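Local coordinates for amino acid adenylation domain-containing protein (Bacillus stratosphericus LAMA 585, PDB 6ULY) that probably activates a keto acid as its acyl adenylate, serving as the adenylation domain of a nonribosomal peptide synthetase module that builds a depsipeptide, at residues R409-G414 against D435-T440; I392-H397 against G444-G449. All coordinates share one frame; numbering follows the deposited sequence.

Contact 1. Residues R409-G414 against D435-T440; sequences RVQIKG and DGWFHT. With SO4 (sulfate ion), chain K.
Ile412 and Phe438 form a hydrogen-bonded antiparallel pair: Ile412 N donates to Phe438 O (2.9 Å) and Phe438 N to Ile412 O (2.7 Å). Two residues on, Thr440 OG1 donates to Val410 O at 2.7 Å from above the carbonyl plane; chi1 of 63° sets the hydroxyl between backbone N and carbonyl carbon, where it also bonds Asp442 N. On the face carrying Gln411 and His439, Gln411 NE2 gives a nearly straight bond to His439 ND1 (3.3 Å, 168° at the hydrogen), in the imidazole plane although amide and ring stand 80° apart. Gln411 OE1 turns to Arg393, while His439 NE2 binds Glu457 and, weakly, a sulfate ion; Arg409 NE reaches sulfate O3 at 3.0 Å. The apolar part is a CH-pi contact, Lys413 CE lying 3.7 Å from the centroid of the Trp437 six-membered ring, over one face. Ile412 CG1 meets Thr440 CG2 (3.6 Å) on the other side of the sheet. Strands 408-413 and 438-447 are neighbours in a five-stranded antiparallel sheet, with 391-395 beyond the first and 450-456 beyond the second; Val410 packs on Leu451 and Leu453 of the latter, and Phe438 on Met333 of strand 327-333.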
# COMPACT_ATOMS: atom_id res chain seq x y z
N ARG A 409 0.11 20.01 1.93
CA ARG A 409 0.57 18.97 1.02
C ARG A 409 1.43 19.60 -0.08
O ARG A 409 0.98 20.50 -0.79
CB ARG A 409 -0.61 18.23 0.42
CG ARG A 409 -1.34 17.36 1.42
CD ARG A 409 -2.85 17.40 1.22
NE ARG A 409 -3.52 16.43 2.09
CZ ARG A 409 -3.78 16.64 3.38
NH1 ARG A 409 -3.44 17.79 3.96
NH2 ARG A 409 -4.39 15.70 4.09
N VAL A 410 2.65 19.09 -0.22
CA VAL A 410 3.59 19.62 -1.21
C VAL A 410 3.23 19.07 -2.58
O VAL A 410 3.03 17.86 -2.75
CB VAL A 410 5.04 19.25 -0.85
CG1 VAL A 410 6.01 19.86 -1.86
CG2 VAL A 410 5.37 19.70 0.57
N GLN A 411 3.15 19.95 -3.57
CA GLN A 411 2.90 19.56 -4.94
C GLN A 411 3.93 20.21 -5.85
O GLN A 411 4.43 21.30 -5.56
CB GLN A 411 1.48 19.94 -5.40
CG GLN A 411 0.37 19.19 -4.68
CD GLN A 411 -1.00 19.46 -5.27
OE1 GLN A 411 -1.21 20.47 -5.95
NE2 GLN A 411 -1.94 18.56 -5.02
N ILE A 412 4.24 19.53 -6.95
CA ILE A 412 5.32 19.95 -7.84
C ILE A 412 4.79 20.03 -9.26
O ILE A 412 4.15 19.09 -9.75
CB ILE A 412 6.51 18.97 -7.78
CG1 ILE A 412 6.99 18.78 -6.35
CG2 ILE A 412 7.63 19.47 -8.67
CD1 ILE A 412 7.54 20.03 -5.71
N LYS A 413 5.09 21.14 -9.93
CA LYS A 413 4.84 21.28 -11.36
C LYS A 413 6.16 21.62 -12.05
O LYS A 413 6.93 22.45 -11.56
CB LYS A 413 3.82 22.39 -11.64
CG LYS A 413 3.37 22.45 -13.10
CD LYS A 413 2.82 23.83 -13.50
CE LYS A 413 1.85 24.38 -12.48
NZ LYS A 413 1.14 25.60 -12.99
N GLY A 414 6.41 20.97 -13.18
CA GLY A 414 7.59 21.28 -13.95
C GLY A 414 7.86 20.28 -15.05
O GLY A 414 7.10 19.34 -15.29
N ASP A 435 -4.05 20.19 -13.83
CA ASP A 435 -3.28 21.38 -14.17
C ASP A 435 -1.78 21.15 -13.98
O ASP A 435 -1.03 22.10 -13.74
CB ASP A 435 -3.74 22.58 -13.33
CG ASP A 435 -3.34 23.91 -13.95
OD1 ASP A 435 -3.76 24.18 -15.10
OD2 ASP A 435 -2.61 24.68 -13.30
N GLY A 436 -1.35 19.90 -14.09
CA GLY A 436 0.07 19.59 -14.12
C GLY A 436 0.73 19.45 -12.77
O GLY A 436 1.96 19.50 -12.69
N TRP A 437 -0.04 19.25 -11.70
CA TRP A 437 0.51 19.22 -10.35
C TRP A 437 0.75 17.78 -9.92
O TRP A 437 -0.20 16.98 -9.84
CB TRP A 437 -0.43 19.92 -9.36
CG TRP A 437 -0.42 21.40 -9.53
CD1 TRP A 437 -1.41 22.16 -10.07
CD2 TRP A 437 0.63 22.30 -9.16
NE1 TRP A 437 -1.05 23.49 -10.06
CE2 TRP A 437 0.20 23.60 -9.51
CE3 TRP A 437 1.88 22.14 -8.57
CZ2 TRP A 437 0.98 24.73 -9.28
CZ3 TRP A 437 2.66 23.26 -8.35
CH2 TRP A 437 2.21 24.54 -8.70
N PHE A 438 2.01 17.45 -9.63
CA PHE A 438 2.37 16.13 -9.14
C PHE A 438 2.28 16.11 -7.62
O PHE A 438 2.87 16.96 -6.94
CB PHE A 438 3.78 15.73 -9.58
CG PHE A 438 4.25 14.45 -8.95
CD1 PHE A 438 3.94 13.23 -9.52
CD2 PHE A 438 4.98 14.47 -7.77
CE1 PHE A 438 4.35 12.05 -8.93
CE2 PHE A 438 5.40 13.29 -7.18
CZ PHE A 438 5.08 12.08 -7.76
N HIS A 439 1.56 15.13 -7.09
CA HIS A 439 1.31 15.01 -5.65
C HIS A 439 2.42 14.18 -5.03
O HIS A 439 2.56 13.00 -5.33
CB HIS A 439 -0.05 14.37 -5.41
CG HIS A 439 -0.57 14.56 -4.02
ND1 HIS A 439 -1.16 15.74 -3.60
CD2 HIS A 439 -0.61 13.73 -2.95
CE1 HIS A 439 -1.53 15.62 -2.34
NE2 HIS A 439 -1.20 14.41 -1.92
N THR A 440 3.21 14.81 -4.15
CA THR A 440 4.40 14.16 -3.62
C THR A 440 4.08 13.19 -2.49
O THR A 440 4.80 12.21 -2.29
CB THR A 440 5.39 15.20 -3.10
OG1 THR A 440 4.81 15.92 -2.01
CG2 THR A 440 5.79 16.17 -4.20
S SO4 K . -4.58 13.62 -0.63
O1 SO4 K . -4.97 13.43 -2.02
O2 SO4 K . -5.71 13.37 0.23
O3 SO4 K . -4.12 14.97 -0.42
O4 SO4 K . -3.52 12.72 -0.31

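Contact 2. Residues I392-H397 against G444-G449; sequences IRIVNH and GFLHEG
Gly444 meets Ile394 through its carbonyl: Gly444 O touches Ile394 CG2 at 3.3 Å, a close van der Waals approach. Ile394 CD1, folded back at chi2, lies 3.9 Å from Gly444 O, so both branches of Ile394 rest against one peptide group. At Phe445 the contact is with the main chain, Ile394 CG1 lying 4.0 Å from Phe445 CA. The CB of Phe445 points away from segment 392-397, and its ring packs nearly at right angles against that of Phe358 and beside Thr452 and Thr454. Leu446 turns back toward the first segment. With CG anti to its carbonyl carbon (chi1 -81°), Leu446 sets CG 3.9 Å from Ile394 CG1, the two side chains crossing obliquely. Leu446 CD1 reaches further, to 3.7 Å from Ile392 O, and so lies against the backbone at Ile392 as well as the side chain of Ile394. Beyond Leu446 the chain leaves the contact: Glu448 and Gly449 have backbone angles of a type I' turn leading into strand 450-456, and their amides bond the carboxylate of Glu404.

No hydrogen bond joins the two segments. Their strand axes approach to 6.8 Å at 123°, and in sheet order strand 408-413 runs between them. Side chains meeting across such a gap imply a strongly curled sheet: Ile392, Ile394 and Leu446 point to its concave side, where both isoleucines also pack on Val410 and Leu451. This buried meeting of non-adjacent strands, made by aliphatic side chains against each other and against backbone carbonyls, is consistent with the interior of the distorted beta-barrel subdomain known from ANL adenylating enzymes.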
# COMPACT_ATOMS: atom_id res chain seq x y z
N ILE A 392 6.59 24.90 -7.06
CA ILE A 392 6.12 24.17 -5.89
C ILE A 392 4.94 24.93 -5.31
O ILE A 392 4.90 26.16 -5.35
CB ILE A 392 7.23 24.00 -4.84
CG1 ILE A 392 8.50 23.45 -5.49
CG2 ILE A 392 6.74 23.10 -3.71
CD1 ILE A 392 9.63 23.25 -4.54
N ARG A 393 3.98 24.19 -4.77
CA ARG A 393 2.89 24.80 -4.03
C ARG A 393 2.52 23.89 -2.86
O ARG A 393 2.82 22.70 -2.86
CB ARG A 393 1.66 25.07 -4.92
CG ARG A 393 0.85 23.84 -5.29
CD ARG A 393 -0.46 24.24 -5.98
NE ARG A 393 -1.30 23.08 -6.29
CZ ARG A 393 -2.48 23.16 -6.90
NH1 ARG A 393 -2.97 24.33 -7.27
NH2 ARG A 393 -3.17 22.05 -7.13
N ILE A 394 1.90 24.50 -1.86
CA ILE A 394 1.42 23.82 -0.67
C ILE A 394 -0.09 23.98 -0.61
O ILE A 394 -0.59 25.11 -0.69
CB ILE A 394 2.08 24.39 0.60
CG1 ILE A 394 3.60 24.52 0.43
CG2 ILE A 394 1.73 23.54 1.81
CD1 ILE A 394 4.35 23.20 0.31
N VAL A 395 -0.81 22.87 -0.49
CA VAL A 395 -2.27 22.87 -0.51
C VAL A 395 -2.79 22.12 0.71
O VAL A 395 -2.08 21.34 1.35
CB VAL A 395 -2.84 22.24 -1.80
CG1 VAL A 395 -2.41 23.04 -3.01
CG2 VAL A 395 -2.40 20.78 -1.92
N ASN A 396 -4.07 22.36 1.02
CA ASN A 396 -4.70 21.79 2.20
C ASN A 396 -5.48 20.53 1.84
O ASN A 396 -5.38 20.00 0.73
CB ASN A 396 -5.59 22.83 2.89
CG ASN A 396 -6.77 23.26 2.03
OD1 ASN A 396 -7.12 22.62 1.04
ND2 ASN A 396 -7.39 24.38 2.41
N HIS A 397 -6.28 20.04 2.79
CA HIS A 397 -7.02 18.80 2.61
C HIS A 397 -7.81 18.79 1.31
O HIS A 397 -7.89 17.76 0.63
CB HIS A 397 -7.96 18.59 3.81
CG HIS A 397 -8.25 17.15 4.12
ND1 HIS A 397 -9.40 16.74 4.75
CD2 HIS A 397 -7.52 16.03 3.90
CE1 HIS A 397 -9.39 15.43 4.90
NE2 HIS A 397 -8.25 14.97 4.39
N GLY A 444 4.83 19.94 4.14
CA GLY A 444 5.78 21.00 4.36
C GLY A 444 5.13 22.35 4.17
O GLY A 444 3.91 22.46 4.07
N PHE A 445 5.97 23.38 4.13
CA PHE A 445 5.50 24.74 3.93
C PHE A 445 6.49 25.49 3.06
O PHE A 445 7.61 25.03 2.82
CB PHE A 445 5.30 25.46 5.28
CG PHE A 445 6.55 25.56 6.10
CD1 PHE A 445 7.36 26.67 6.00
CD2 PHE A 445 6.91 24.54 6.96
CE1 PHE A 445 8.52 26.77 6.76
CE2 PHE A 445 8.06 24.63 7.72
CZ PHE A 445 8.86 25.75 7.62
N LEU A 446 6.05 26.64 2.57
CA LEU A 446 6.90 27.56 1.83
C LEU A 446 7.11 28.81 2.67
O LEU A 446 6.20 29.26 3.37
CB LEU A 446 6.28 27.91 0.47
CG LEU A 446 6.49 26.87 -0.63
CD1 LEU A 446 5.57 27.13 -1.82
CD2 LEU A 446 7.94 26.87 -1.09
N HIS A 447 8.32 29.34 2.62
CA HIS A 447 8.69 30.52 3.40
C HIS A 447 9.70 31.29 2.57
O HIS A 447 10.81 30.80 2.33
CB HIS A 447 9.26 30.12 4.76
CG HIS A 447 9.80 31.27 5.55
ND1 HIS A 447 9.04 31.97 6.46
CD2 HIS A 447 11.03 31.85 5.56
CE1 HIS A 447 9.77 32.93 7.00
NE2 HIS A 447 10.98 32.88 6.47
N GLU A 448 9.33 32.49 2.12
CA GLU A 448 10.17 33.28 1.23
C GLU A 448 10.50 32.50 -0.04
O GLU A 448 11.60 32.63 -0.60
CB GLU A 448 11.45 33.74 1.93
CG GLU A 448 11.21 34.56 3.19
CD GLU A 448 10.51 35.88 2.92
OE1 GLU A 448 10.76 36.48 1.85
OE2 GLU A 448 9.69 36.30 3.77
N GLY A 449 9.56 31.69 -0.51
CA GLY A 449 9.75 30.90 -1.71
C GLY A 449 10.60 29.67 -1.53
O GLY A 449 10.91 29.00 -2.52

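Contacts 1 and 2 belong to one five-stranded antiparallel sheet, their centres about 11 Å apart, and both draw on strand 438-447. Contact 1 joins neighbouring strands edge to edge; contact 2 spans the strand between them. They are tied directly by Arg409 N to Val395 O (2.6 Å) and by Gln411 OE1 to Arg393 NE (2.6 Å), with Arg393 also making a cation-pi contact with Trp437. The bound keto acyl adenylate lies nearer contact 1: the side chain of Thr440 is about 5 Å from it, and Gly444 about 9 Å. Thr440 opens a Thr-Gly-Asp sequence whose aspartate holds the ribose in related enzymes.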